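Local coordinates for lysine-sensitive aspartokinase 3 (Escherichia coli, PDB 2J0W), which catalyses the ATP-dependent phosphorylation of L-aspartate to 4-phospho-L-aspartate, the first step towards lysine, and is feedback-inhibited by lysine, at residues Glu128-Arg133 against Glu176-Thr181; Ile26-Ala31 against Arg133-Gln138; Phe140-Val145 against Ala206-Ala211; Asp65-Ile70 against Arg90-Ile95. All coordinates share one frame; numbering follows the deposited sequence.

Contact 1 of 4, residues Glu128-Arg133 against Glu176-Thr181; sequences EILRER and EGLVIT
Leu130, in the last turn of helix 108-131, and Leu178, which opens strand 178-182, are the closest backbone pair, yet their CA atoms stand 9.7 Å apart, so helix and strand meet through side chains alone. A single methyl does the work on the helix side. Leu130 CD1 lies 4.1 Å from Leu178 CD2 and at the same distance from Ile180 CD1, so it serves two strand residues at once. The two approaches differ: Leu130 and Leu178 cross at about a right angle, whereas Leu130 and Ile180 reach toward each other tip to tip. The first torsion of Leu130 (chi1 -69°) sets CG beside the backbone N and anti to the carbonyl carbon, which directs the fork at the strand. In Ile180, folded at chi2 (-48°), CG1 is also about 4.1 Å from Leu130 CD1. Only 80 Å² is buried between the segments, but all three residues are buried in the protein: Ala24 of helix 17-27 also touches Leu130, and Ile180 touches Val36 and Leu38 of strand 33-38. Val179, between the two contacting strand residues, packs instead on Leu170 and Leu174 of helix 159-176. Strand 178-182 thus has helix 108-131 on one face of the sheet and helix 159-176 on the other, as in the three-layer alpha/beta/alpha sandwich of the amino acid kinase fold.

Contact 2 of 4, residues Ile26-Ala31 against Arg133-Gln138; sequences IVLSDA and RDVQAQ
The guanidinium of Arg133 is the flat group of this contact, and Leu28 CD1 comes up to it obliquely, 4.3 Å from NH1. The polar end of the arginine is engaged elsewhere: NH1 forms a salt bridge with Asp25 OD1 and NH2 a hydrogen bond with Asn21 OD1, both on helix 17-27. These bonds hold the group beside that helix, near Leu28. The same methyl, Leu28 CD1, also approaches Val135 CG2 at 4.4 Å, a loose apolar touch. Leu28 and Val135 are the closest backbone pair, with 9.7 Å between their CA atoms, and no hydrogen bond crosses the gap. An extended leucine side chain bridges it: CG lies beside the backbone N (chi1 -55°) and chi2 is 178°. Leu28 is the first residue to leave helical geometry, and the turn after it is tied back by Ser29, whose OG and N both donate to Ile26 O, at 2.9 and 3.1 Å. The hydroxyl lies in the carbonyl plane on a lone pair, with a C=O...OG angle of 133°. Leu28 remains exposed, so this is a surface contact of 103 Å². It joins the C-terminal end of helix 17-27 to the connection between helix 108-131 and strand 137-139, at one edge of the sheet; underneath, Val27 packs on Val33 and Val36 of strand 33-38 and Ala137 on Leu130.

Contact 3 of 4, residues Phe140-Val145 against Ala206-Ala211; sequences FDVRKV and ALLAEA
Leu208 sends its fork across to Val142 and Val145 because its first torsion (chi1 -58°) places CG beside the backbone N, anti to the carbonyl carbon, and chi2 of 150° spreads the two methyls over both valines. Each branch of the leucine has its own partner: CD1 lies 4.2 Å from Val142 CG1, and CD2 is equally far from Val145 CG1. The closest CA atoms, those of Val145 and Leu208, are 9.0 Å apart, so helix 200-211 and the loop after strand 137-139 touch by side chains only. On the loop, Arg143 NH2 bonds Asp141 OD2 at 2.8 Å in a salt bridge, on the syn side and 25° out of the carboxylate plane, while Arg143 NH1 reaches Thr193 OG1. Val142 N donates to Gln182 OE1, which ties the loop to strand 178-182, and Leu162 and Leu165 of helix 159-176 also touch Val145. No hydrogen bond or charge pair crosses between the segments, and Val142, Val145 and Leu208 are all buried; the chemistry is consistent with association by burial of apolar groups rather than by directional bonds.

Contact 4 of 4, residues Asp65-Ile70 against Arg90-Ile95; sequences DAIRNI and RLLENI
Leu92 meets helix 57-75 through both of its methyls, one on Arg68 and one on Ile67. The tight part lies over the arginine: Leu92 CD1 rests 3.5 Å above the guanidinium plane, over its centre, and CZ is its nearest atom, also at 3.5 Å. The aliphatic stem joins in, with Arg68 CB 3.8 Å from the same methyl. Arg68 manages this by leaving the backbone with CG anti to N (chi1 163°) and then bending at chi3 (-89°), which folds its head back across the leucine. Its NH2 forms a salt bridge with Glu89 OE1. The other branch, Leu92 CD2, meets Ile67 CG2 at 3.8 Å as the two side chains slide past each other in opposite directions. The CA atoms of Arg68 and Leu92 are only 7.0 Å apart, a close approach for two helices. Helices 57-75 and 82-102 are consecutive in the amino acid kinase domain, joined by a short connection and packed against helices 44-51 and 108-131: Leu47, Leu48 and Leu51 touch Ile67, and Met121 touches Leu92. With an alanine in place of Arg68 the guanidinium is gone, and Leu92 CD1 would probably be left uncovered on that face and Glu89 without its salt-bridge mate. Towards solvent the contact loosens: the exposed Asn69 and Glu93 leave the backbone pointing away from the facing segment, and Glu93 OE1 stays 6.4 Å from Arg68 NH2.

In the fold
Contacts 1 and 2 lie about 6 Å apart between centres and share Arg133; strands 137-139 and 178-182 run side by side there, with Ile180 N 2.8 Å from Gln138 O. Contact 3, about 17 Å from contact 1 by centres, touches it just beyond strand 137-139, where Phe140 N is 2.8 Å from Ile180 O. Contact 4 stands apart, its centre about 23 Å from that of contact 1, and its nearest atoms about 7 Å from contact 3. No contacting side chain belongs to the aspartate pocket, yet three contacts lie in the shell around it: side chain to bound aspartate is about 11 Å for Val142, 12 Å for Ile67 and 14 Å for Ile180.

Contact 1 of 4, residues Glu128-Arg133 against Glu176-Thr181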
loop_
_atom_site.group_PDB
_atom_site.type_symbol
_atom_site.label_atom_id
_atom_site.label_comp_id
_atom_site.label_asym_id
_atom_site.label_seq_id
_atom_site.Cartn_x
_atom_site.Cartn_y
_atom_site.Cartn_z
ATOM N N GLU A 128 -25.191 6.134 -44.351
ATOM C CA GLU A 128 -25.437 5.820 -45.750
ATOM C C GLU A 128 -25.804 4.358 -45.927
ATOM O O GLU A 128 -26.651 4.019 -46.754
ATOM C CB GLU A 128 -24.214 6.156 -46.597
ATOM C CG GLU A 128 -24.041 7.644 -46.808
ATOM C CD GLU A 128 -25.344 8.319 -47.205
ATOM O OE1 GLU A 128 -25.912 7.956 -48.260
ATOM O OE2 GLU A 128 -25.802 9.205 -46.453
ATOM N N ILE A 129 -25.171 3.485 -45.153
ATOM C CA ILE A 129 -25.495 2.078 -45.248
ATOM C C ILE A 129 -26.908 1.842 -44.716
ATOM O O ILE A 129 -27.583 0.897 -45.127
ATOM C CB ILE A 129 -24.491 1.227 -44.464
ATOM C CG1 ILE A 129 -23.307 0.893 -45.365
ATOM C CG2 ILE A 129 -25.141 -0.037 -43.972
ATOM C CD1 ILE A 129 -22.399 -0.173 -44.802
ATOM N N LEU A 130 -27.355 2.711 -43.815
ATOM C CA LEU A 130 -28.685 2.581 -43.236
ATOM C C LEU A 130 -29.772 3.160 -44.128
ATOM O O LEU A 130 -30.881 2.621 -44.183
ATOM C CB LEU A 130 -28.742 3.241 -41.858
ATOM C CG LEU A 130 -27.944 2.555 -40.752
ATOM C CD1 LEU A 130 -28.279 3.190 -39.421
ATOM C CD2 LEU A 130 -28.283 1.082 -40.715
ATOM N N ARG A 131 -29.467 4.257 -44.818
ATOM C CA ARG A 131 -30.433 4.873 -45.724
ATOM C C ARG A 131 -30.536 4.112 -47.046
ATOM O O ARG A 131 -31.499 4.270 -47.793
ATOM C CB ARG A 131 -30.061 6.332 -45.983
ATOM C CG ARG A 131 -30.296 7.196 -44.782
ATOM C CD ARG A 131 -30.026 8.641 -45.073
ATOM N NE ARG A 131 -30.378 9.472 -43.928
ATOM C CZ ARG A 131 -30.175 10.783 -43.867
ATOM N NH1 ARG A 131 -29.617 11.421 -44.889
ATOM N NH2 ARG A 131 -30.533 11.458 -42.782
ATOM N N GLU A 132 -29.534 3.288 -47.328
ATOM C CA GLU A 132 -29.523 2.491 -48.545
ATOM C C GLU A 132 -30.559 1.385 -48.337
ATOM O O GLU A 132 -30.813 0.569 -49.227
ATOM C CB GLU A 132 -28.139 1.882 -48.763
ATOM C CG GLU A 132 -27.901 1.346 -50.159
ATOM C CD GLU A 132 -26.423 1.259 -50.501
ATOM O OE1 GLU A 132 -25.847 0.149 -50.422
ATOM O OE2 GLU A 132 -25.842 2.312 -50.843
ATOM N N ARG A 133 -31.155 1.378 -47.146
ATOM C CA ARG A 133 -32.180 0.409 -46.779
ATOM C C ARG A 133 -33.477 1.113 -46.423
ATOM O O ARG A 133 -34.319 0.537 -45.732
ATOM C CB ARG A 133 -31.755 -0.399 -45.565
ATOM C CG ARG A 133 -30.458 -1.132 -45.693
ATOM C CD ARG A 133 -30.265 -1.984 -44.465
ATOM N NE ARG A 133 -29.103 -2.849 -44.590
ATOM C CZ ARG A 133 -28.865 -3.881 -43.790
ATOM N NH1 ARG A 133 -29.717 -4.166 -42.815
ATOM N NH2 ARG A 133 -27.780 -4.627 -43.964
ATOM N N GLU A 176 -37.403 12.186 -33.343
ATOM C CA GLU A 176 -37.651 12.162 -34.783
ATOM C C GLU A 176 -37.350 10.798 -35.375
ATOM O O GLU A 176 -38.147 10.248 -36.129
ATOM C CB GLU A 176 -36.773 13.177 -35.506
ATOM C CG GLU A 176 -36.960 14.600 -35.098
ATOM C CD GLU A 176 -35.991 15.506 -35.823
ATOM O OE1 GLU A 176 -34.767 15.268 -35.715
ATOM O OE2 GLU A 176 -36.451 16.447 -36.505
ATOM N N GLY A 177 -36.187 10.258 -35.046
ATOM C CA GLY A 177 -35.831 8.967 -35.590
ATOM C C GLY A 177 -34.519 8.430 -35.067
ATOM O O GLY A 177 -34.186 8.597 -33.895
ATOM N N LEU A 178 -33.763 7.793 -35.949
ATOM C CA LEU A 178 -32.495 7.204 -35.564
ATOM C C LEU A 178 -31.353 8.197 -35.605
ATOM O O LEU A 178 -31.334 9.124 -36.423
ATOM C CB LEU A 178 -32.182 6.017 -36.466
ATOM C CG LEU A 178 -31.423 4.920 -35.741
ATOM C CD1 LEU A 178 -32.178 4.552 -34.466
ATOM C CD2 LEU A 178 -31.272 3.712 -36.656
ATOM N N VAL A 179 -30.388 7.985 -34.717
ATOM C CA VAL A 179 -29.245 8.872 -34.618
ATOM C C VAL A 179 -27.929 8.128 -34.520
ATOM O O VAL A 179 -27.721 7.304 -33.642
ATOM C CB VAL A 179 -29.402 9.792 -33.417
ATOM C CG1 VAL A 179 -28.209 10.731 -33.312
ATOM C CG2 VAL A 179 -30.699 10.569 -33.559
ATOM N N ILE A 180 -27.040 8.426 -35.450
ATOM C CA ILE A 180 -25.735 7.798 -35.483
ATOM C C ILE A 180 -24.717 8.875 -35.131
ATOM O O ILE A 180 -24.707 9.959 -35.736
ATOM C CB ILE A 180 -25.456 7.226 -36.886
ATOM C CG1 ILE A 180 -26.641 6.357 -37.306
ATOM C CG2 ILE A 180 -24.166 6.415 -36.895
ATOM C CD1 ILE A 180 -27.075 5.391 -36.237
ATOM N N THR A 181 -23.881 8.596 -34.136
ATOM C CA THR A 181 -22.871 9.559 -33.735
ATOM C C THR A 181 -21.559 8.845 -33.402
ATOM O O THR A 181 -21.475 7.611 -33.487
ATOM C CB THR A 181 -23.364 10.413 -32.545
ATOM O OG1 THR A 181 -22.421 11.460 -32.309
ATOM C CG2 THR A 181 -23.550 9.561 -31.265
#

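Contact 2 of 4, residues Ile26-Ala31 against Arg133-Gln138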
loop_
_atom_site.group_PDB
_atom_site.type_symbol
_atom_site.label_atom_id
_atom_site.label_comp_id
_atom_site.label_asym_id
_atom_site.label_seq_id
_atom_site.Cartn_x
_atom_site.Cartn_y
_atom_site.Cartn_z
ATOM N N ILE A 26 -28.099 -5.963 -36.868
ATOM C CA ILE A 26 -28.251 -5.962 -35.415
ATOM C C ILE A 26 -29.016 -4.744 -34.864
ATOM O O ILE A 26 -29.891 -4.884 -34.005
ATOM C CB ILE A 26 -26.873 -6.011 -34.744
ATOM C CG1 ILE A 26 -26.172 -7.320 -35.101
ATOM C CG2 ILE A 26 -27.016 -5.869 -33.242
ATOM C CD1 ILE A 26 -24.930 -7.569 -34.276
ATOM N N VAL A 27 -28.682 -3.553 -35.350
ATOM C CA VAL A 27 -29.356 -2.344 -34.888
ATOM C C VAL A 27 -30.853 -2.408 -35.204
ATOM O O VAL A 27 -31.684 -1.819 -34.501
ATOM C CB VAL A 27 -28.764 -1.085 -35.558
ATOM C CG1 VAL A 27 -29.449 0.154 -35.035
ATOM C CG2 VAL A 27 -27.279 -1.008 -35.288
ATOM N N LEU A 28 -31.186 -3.138 -36.264
ATOM C CA LEU A 28 -32.570 -3.273 -36.704
ATOM C C LEU A 28 -33.221 -4.583 -36.290
ATOM O O LEU A 28 -34.179 -5.024 -36.918
ATOM C CB LEU A 28 -32.636 -3.109 -38.223
ATOM C CG LEU A 28 -31.992 -1.792 -38.658
ATOM C CD1 LEU A 28 -32.019 -1.653 -40.163
ATOM C CD2 LEU A 28 -32.723 -0.653 -37.996
ATOM N N SER A 29 -32.689 -5.202 -35.241
ATOM C CA SER A 29 -33.232 -6.450 -34.719
ATOM C C SER A 29 -33.965 -6.062 -33.440
ATOM O O SER A 29 -34.712 -6.854 -32.864
ATOM C CB SER A 29 -32.111 -7.442 -34.395
ATOM O OG SER A 29 -31.477 -7.118 -33.168
ATOM N N ASP A 30 -33.730 -4.826 -33.009
ATOM C CA ASP A 30 -34.355 -4.271 -31.813
ATOM C C ASP A 30 -34.722 -2.822 -32.140
ATOM O O ASP A 30 -33.857 -2.025 -32.501
ATOM C CB ASP A 30 -33.378 -4.319 -30.635
ATOM C CG ASP A 30 -34.014 -3.873 -29.330
ATOM O OD1 ASP A 30 -34.703 -2.825 -29.327
ATOM O OD2 ASP A 30 -33.812 -4.566 -28.306
ATOM N N ALA A 31 -36.000 -2.482 -32.020
ATOM C CA ALA A 31 -36.446 -1.132 -32.341
ATOM C C ALA A 31 -36.200 -0.124 -31.223
ATOM O O ALA A 31 -36.446 1.072 -31.405
ATOM C CB ALA A 31 -37.925 -1.149 -32.732
ATOM N N ARG A 133 -31.155 1.378 -47.146
ATOM C CA ARG A 133 -32.180 0.409 -46.779
ATOM C C ARG A 133 -33.477 1.113 -46.423
ATOM O O ARG A 133 -34.319 0.537 -45.732
ATOM C CB ARG A 133 -31.755 -0.399 -45.565
ATOM C CG ARG A 133 -30.458 -1.132 -45.693
ATOM C CD ARG A 133 -30.265 -1.984 -44.465
ATOM N NE ARG A 133 -29.103 -2.849 -44.590
ATOM C CZ ARG A 133 -28.865 -3.881 -43.790
ATOM N NH1 ARG A 133 -29.717 -4.166 -42.815
ATOM N NH2 ARG A 133 -27.780 -4.627 -43.964
ATOM N N ASP A 134 -33.628 2.357 -46.876
ATOM C CA ASP A 134 -34.836 3.137 -46.586
ATOM C C ASP A 134 -35.071 3.206 -45.072
ATOM O O ASP A 134 -36.061 2.676 -44.555
ATOM C CB ASP A 134 -36.060 2.507 -47.262
ATOM C CG ASP A 134 -36.191 2.898 -48.723
ATOM O OD1 ASP A 134 -35.177 2.837 -49.457
ATOM O OD2 ASP A 134 -37.315 3.260 -49.143
ATOM N N VAL A 135 -34.162 3.860 -44.361
ATOM C CA VAL A 135 -34.282 3.990 -42.923
ATOM C C VAL A 135 -34.056 5.437 -42.533
ATOM O O VAL A 135 -33.177 6.107 -43.069
ATOM C CB VAL A 135 -33.221 3.116 -42.191
ATOM C CG1 VAL A 135 -33.440 3.189 -40.692
ATOM C CG2 VAL A 135 -33.294 1.675 -42.669
ATOM N N GLN A 136 -34.881 5.928 -41.622
ATOM C CA GLN A 136 -34.717 7.284 -41.131
ATOM C C GLN A 136 -33.498 7.250 -40.228
ATOM O O GLN A 136 -33.616 6.879 -39.066
ATOM C CB GLN A 136 -35.933 7.710 -40.311
ATOM C CG GLN A 136 -37.105 8.178 -41.125
ATOM C CD GLN A 136 -36.720 9.328 -42.011
ATOM O OE1 GLN A 136 -36.190 9.136 -43.113
ATOM N NE2 GLN A 136 -36.970 10.563 -41.529
ATOM N N ALA A 137 -32.330 7.607 -40.752
ATOM C CA ALA A 137 -31.128 7.591 -39.923
ATOM C C ALA A 137 -30.342 8.863 -40.142
ATOM O O ALA A 137 -29.913 9.136 -41.259
ATOM C CB ALA A 137 -30.253 6.378 -40.271
ATOM N N GLN A 138 -30.156 9.650 -39.090
ATOM C CA GLN A 138 -29.395 10.880 -39.239
ATOM C C GLN A 138 -28.062 10.889 -38.488
ATOM O O GLN A 138 -27.899 10.263 -37.438
ATOM C CB GLN A 138 -30.258 12.087 -38.847
ATOM C CG GLN A 138 -30.959 11.941 -37.496
ATOM C CD GLN A 138 -31.901 13.085 -37.230
ATOM O OE1 GLN A 138 -31.514 14.259 -37.317
ATOM N NE2 GLN A 138 -33.158 12.758 -36.885
#

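Contact 3 of 4, residues Phe140-Val145 against Ala206-Ala211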
loop_
_atom_site.group_PDB
_atom_site.type_symbol
_atom_site.label_atom_id
_atom_site.label_comp_id
_atom_site.label_asym_id
_atom_site.label_seq_id
_atom_site.Cartn_x
_atom_site.Cartn_y
_atom_site.Cartn_z
ATOM N N PHE A 140 -25.029 12.669 -36.399
ATOM C CA PHE A 140 -24.950 13.669 -35.337
ATOM C C PHE A 140 -23.527 13.790 -34.813
ATOM O O PHE A 140 -22.860 12.783 -34.598
ATOM C CB PHE A 140 -25.875 13.297 -34.184
ATOM C CG PHE A 140 -25.976 14.359 -33.137
ATOM C CD1 PHE A 140 -26.685 15.529 -33.384
ATOM C CD2 PHE A 140 -25.344 14.207 -31.910
ATOM C CE1 PHE A 140 -26.764 16.543 -32.417
ATOM C CE2 PHE A 140 -25.416 15.214 -30.933
ATOM C CZ PHE A 140 -26.129 16.382 -31.188
ATOM N N ASP A 141 -23.083 15.023 -34.587
ATOM C CA ASP A 141 -21.724 15.305 -34.091
ATOM C C ASP A 141 -21.655 15.362 -32.550
ATOM O O ASP A 141 -21.925 16.416 -31.961
ATOM C CB ASP A 141 -21.255 16.645 -34.678
ATOM C CG ASP A 141 -19.801 16.954 -34.362
ATOM O OD1 ASP A 141 -19.289 16.525 -33.301
ATOM O OD2 ASP A 141 -19.170 17.651 -35.183
ATOM N N VAL A 142 -21.275 14.260 -31.896
ATOM C CA VAL A 142 -21.221 14.259 -30.435
ATOM C C VAL A 142 -20.555 15.472 -29.864
ATOM O O VAL A 142 -20.886 15.897 -28.762
ATOM C CB VAL A 142 -20.459 13.070 -29.823
ATOM C CG1 VAL A 142 -21.402 11.919 -29.555
ATOM C CG2 VAL A 142 -19.311 12.677 -30.707
ATOM N N ARG A 143 -19.606 16.034 -30.589
ATOM C CA ARG A 143 -18.914 17.197 -30.064
ATOM C C ARG A 143 -19.863 18.308 -29.626
ATOM O O ARG A 143 -19.519 19.115 -28.761
ATOM C CB ARG A 143 -17.894 17.694 -31.079
ATOM C CG ARG A 143 -16.786 16.683 -31.284
ATOM C CD ARG A 143 -15.798 17.147 -32.312
ATOM N NE ARG A 143 -16.412 17.208 -33.631
ATOM C CZ ARG A 143 -15.766 17.555 -34.739
ATOM N NH1 ARG A 143 -14.471 17.872 -34.700
ATOM N NH2 ARG A 143 -16.424 17.601 -35.886
ATOM N N LYS A 144 -21.063 18.341 -30.196
ATOM C CA LYS A 144 -22.038 19.358 -29.800
ATOM C C LYS A 144 -22.516 19.067 -28.382
ATOM O O LYS A 144 -23.007 19.957 -27.688
ATOM C CB LYS A 144 -23.250 19.357 -30.727
ATOM C CG LYS A 144 -22.959 19.661 -32.176
ATOM C CD LYS A 144 -24.244 19.549 -32.987
ATOM C CE LYS A 144 -23.976 19.549 -34.485
ATOM N NZ LYS A 144 -25.186 19.098 -35.232
ATOM N N VAL A 145 -22.364 17.820 -27.948
ATOM C CA VAL A 145 -22.808 17.438 -26.622
ATOM C C VAL A 145 -21.760 16.967 -25.633
ATOM O O VAL A 145 -21.837 17.308 -24.452
ATOM C CB VAL A 145 -23.886 16.373 -26.724
ATOM C CG1 VAL A 145 -23.885 15.508 -25.481
ATOM C CG2 VAL A 145 -25.243 17.055 -26.904
ATOM N N ALA A 206 -21.586 4.546 -22.606
ATOM C CA ALA A 206 -22.136 4.573 -21.258
ATOM C C ALA A 206 -22.544 5.997 -20.878
ATOM O O ALA A 206 -23.592 6.205 -20.269
ATOM C CB ALA A 206 -21.111 4.049 -20.268
ATOM N N LEU A 207 -21.718 6.975 -21.255
ATOM C CA LEU A 207 -21.963 8.385 -20.934
ATOM C C LEU A 207 -23.279 8.949 -21.450
ATOM O O LEU A 207 -24.040 9.570 -20.698
ATOM C CB LEU A 207 -20.805 9.252 -21.452
ATOM C CG LEU A 207 -19.434 8.986 -20.813
ATOM C CD1 LEU A 207 -18.336 9.580 -21.683
ATOM C CD2 LEU A 207 -19.393 9.555 -19.399
ATOM N N LEU A 208 -23.535 8.745 -22.738
ATOM C CA LEU A 208 -24.754 9.239 -23.373
ATOM C C LEU A 208 -25.976 8.450 -22.894
ATOM O O LEU A 208 -27.106 8.959 -22.897
ATOM C CB LEU A 208 -24.614 9.137 -24.896
ATOM C CG LEU A 208 -23.420 9.891 -25.491
ATOM C CD1 LEU A 208 -22.930 9.194 -26.746
ATOM C CD2 LEU A 208 -23.824 11.309 -25.790
ATOM N N ALA A 209 -25.736 7.205 -22.483
ATOM C CA ALA A 209 -26.796 6.338 -21.979
ATOM C C ALA A 209 -27.299 6.935 -20.663
ATOM O O ALA A 209 -28.508 7.058 -20.445
ATOM C CB ALA A 209 -26.260 4.937 -21.753
ATOM N N GLU A 210 -26.360 7.313 -19.798
ATOM C CA GLU A 210 -26.700 7.916 -18.520
ATOM C C GLU A 210 -27.364 9.259 -18.737
ATOM O O GLU A 210 -28.410 9.549 -18.155
ATOM C CB GLU A 210 -25.449 8.114 -17.677
ATOM C CG GLU A 210 -25.602 9.165 -16.598
ATOM C CD GLU A 210 -24.462 9.129 -15.610
ATOM O OE1 GLU A 210 -23.296 9.023 -16.052
ATOM O OE2 GLU A 210 -24.728 9.210 -14.392
ATOM N N ALA A 211 -26.749 10.079 -19.581
ATOM C CA ALA A 211 -27.274 11.409 -19.876
ATOM C C ALA A 211 -28.672 11.379 -20.481
ATOM O O ALA A 211 -29.443 12.324 -20.302
ATOM C CB ALA A 211 -26.325 12.154 -20.811
#

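Contact 4 of 4, residues Asp65-Ile70 against Arg90-Ile95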
loop_
_atom_site.group_PDB
_atom_site.type_symbol
_atom_site.label_atom_id
_atom_site.label_comp_id
_atom_site.label_asym_id
_atom_site.label_seq_id
_atom_site.Cartn_x
_atom_site.Cartn_y
_atom_site.Cartn_z
ATOM N N ASP A 65 -2.696 6.765 -47.779
ATOM C CA ASP A 65 -3.316 5.900 -48.761
ATOM C C ASP A 65 -3.989 4.714 -48.098
ATOM O O ASP A 65 -5.072 4.279 -48.512
ATOM C CB ASP A 65 -2.296 5.418 -49.780
ATOM C CG ASP A 65 -2.426 6.138 -51.106
ATOM O OD1 ASP A 65 -3.572 6.321 -51.579
ATOM O OD2 ASP A 65 -1.382 6.511 -51.679
ATOM N N ALA A 66 -3.347 4.178 -47.072
ATOM C CA ALA A 66 -3.944 3.062 -46.365
ATOM C C ALA A 66 -5.263 3.603 -45.778
ATOM O O ALA A 66 -6.266 2.898 -45.706
ATOM C CB ALA A 66 -2.994 2.562 -45.258
ATOM N N ILE A 67 -5.264 4.869 -45.381
ATOM C CA ILE A 67 -6.473 5.469 -44.835
ATOM C C ILE A 67 -7.529 5.647 -45.929
ATOM O O ILE A 67 -8.697 5.296 -45.727
ATOM C CB ILE A 67 -6.170 6.829 -44.161
ATOM C CG1 ILE A 67 -5.405 6.576 -42.860
ATOM C CG2 ILE A 67 -7.462 7.607 -43.908
ATOM C CD1 ILE A 67 -5.069 7.832 -42.104
ATOM N N ARG A 68 -7.134 6.179 -47.084
ATOM C CA ARG A 68 -8.097 6.350 -48.171
ATOM C C ARG A 68 -8.633 5.008 -48.686
ATOM O O ARG A 68 -9.824 4.888 -48.991
ATOM C CB ARG A 68 -7.487 7.125 -49.345
ATOM C CG ARG A 68 -8.302 6.964 -50.628
ATOM C CD ARG A 68 -7.719 7.686 -51.824
ATOM N NE ARG A 68 -8.218 9.052 -51.928
ATOM C CZ ARG A 68 -7.705 10.090 -51.275
ATOM N NH1 ARG A 68 -6.667 9.918 -50.467
ATOM N NH2 ARG A 68 -8.231 11.299 -51.428
ATOM N N ASN A 69 -7.771 4.000 -48.796
ATOM C CA ASN A 69 -8.250 2.714 -49.278
ATOM C C ASN A 69 -9.429 2.242 -48.427
ATOM O O ASN A 69 -10.552 2.138 -48.919
ATOM C CB ASN A 69 -7.133 1.669 -49.257
ATOM C CG ASN A 69 -6.089 1.891 -50.357
ATOM O OD1 ASN A 69 -5.022 1.272 -50.338
ATOM N ND2 ASN A 69 -6.394 2.767 -51.318
ATOM N N ILE A 70 -9.170 1.981 -47.149
ATOM C CA ILE A 70 -10.198 1.511 -46.217
ATOM C C ILE A 70 -11.557 2.206 -46.375
ATOM O O ILE A 70 -12.606 1.562 -46.305
ATOM C CB ILE A 70 -9.707 1.657 -44.743
ATOM C CG1 ILE A 70 -8.640 0.602 -44.454
ATOM C CG2 ILE A 70 -10.869 1.514 -43.770
ATOM C CD1 ILE A 70 -7.938 0.797 -43.134
ATOM N N ARG A 90 -12.990 15.834 -48.426
ATOM C CA ARG A 90 -12.633 16.966 -47.577
ATOM C C ARG A 90 -11.884 16.405 -46.391
ATOM O O ARG A 90 -10.730 16.762 -46.149
ATOM C CB ARG A 90 -13.885 17.720 -47.110
ATOM C CG ARG A 90 -14.280 18.907 -48.002
ATOM C CD ARG A 90 -14.060 18.615 -49.502
ATOM N NE ARG A 90 -12.638 18.593 -49.864
ATOM C CZ ARG A 90 -12.146 18.065 -50.983
ATOM N NH1 ARG A 90 -12.959 17.503 -51.868
ATOM N NH2 ARG A 90 -10.839 18.092 -51.213
ATOM N N LEU A 91 -12.541 15.502 -45.668
ATOM C CA LEU A 91 -11.932 14.878 -44.502
ATOM C C LEU A 91 -10.541 14.370 -44.882
ATOM O O LEU A 91 -9.542 14.725 -44.244
ATOM C CB LEU A 91 -12.818 13.736 -43.992
ATOM C CG LEU A 91 -14.251 14.172 -43.655
ATOM C CD1 LEU A 91 -15.031 12.996 -43.126
ATOM C CD2 LEU A 91 -14.238 15.294 -42.627
ATOM N N LEU A 92 -10.470 13.563 -45.938
ATOM C CA LEU A 92 -9.180 13.049 -46.370
ATOM C C LEU A 92 -8.226 14.189 -46.658
ATOM O O LEU A 92 -7.082 14.172 -46.214
ATOM C CB LEU A 92 -9.329 12.170 -47.606
ATOM C CG LEU A 92 -9.919 10.797 -47.299
ATOM C CD1 LEU A 92 -9.888 9.961 -48.552
ATOM C CD2 LEU A 92 -9.121 10.120 -46.183
ATOM N N GLU A 93 -8.698 15.190 -47.386
ATOM C CA GLU A 93 -7.849 16.323 -47.704
ATOM C C GLU A 93 -7.400 17.019 -46.424
ATOM O O GLU A 93 -6.226 17.370 -46.278
ATOM C CB GLU A 93 -8.589 17.316 -48.610
ATOM C CG GLU A 93 -7.759 18.541 -49.008
ATOM C CD GLU A 93 -6.479 18.181 -49.761
ATOM O OE1 GLU A 93 -6.576 17.450 -50.770
ATOM O OE2 GLU A 93 -5.381 18.631 -49.350
ATOM N N ASN A 94 -8.320 17.210 -45.482
ATOM C CA ASN A 94 -7.950 17.893 -44.249
ATOM C C ASN A 94 -6.957 17.057 -43.468
ATOM O O ASN A 94 -5.989 17.578 -42.906
ATOM C CB ASN A 94 -9.175 18.182 -43.390
ATOM C CG ASN A 94 -8.891 19.216 -42.315
ATOM O OD1 ASN A 94 -8.958 18.926 -41.118
ATOM N ND2 ASN A 94 -8.559 20.436 -42.742
ATOM N N ILE A 95 -7.199 15.752 -43.441
ATOM C CA ILE A 95 -6.312 14.836 -42.737
ATOM C C ILE A 95 -4.923 15.047 -43.324
ATOM O O ILE A 95 -3.923 15.158 -42.596
ATOM C CB ILE A 95 -6.763 13.358 -42.939
ATOM C CG1 ILE A 95 -8.054 13.102 -42.156
ATOM C CG2 ILE A 95 -5.667 12.399 -42.505
ATOM C CD1 ILE A 95 -8.606 11.691 -42.286
#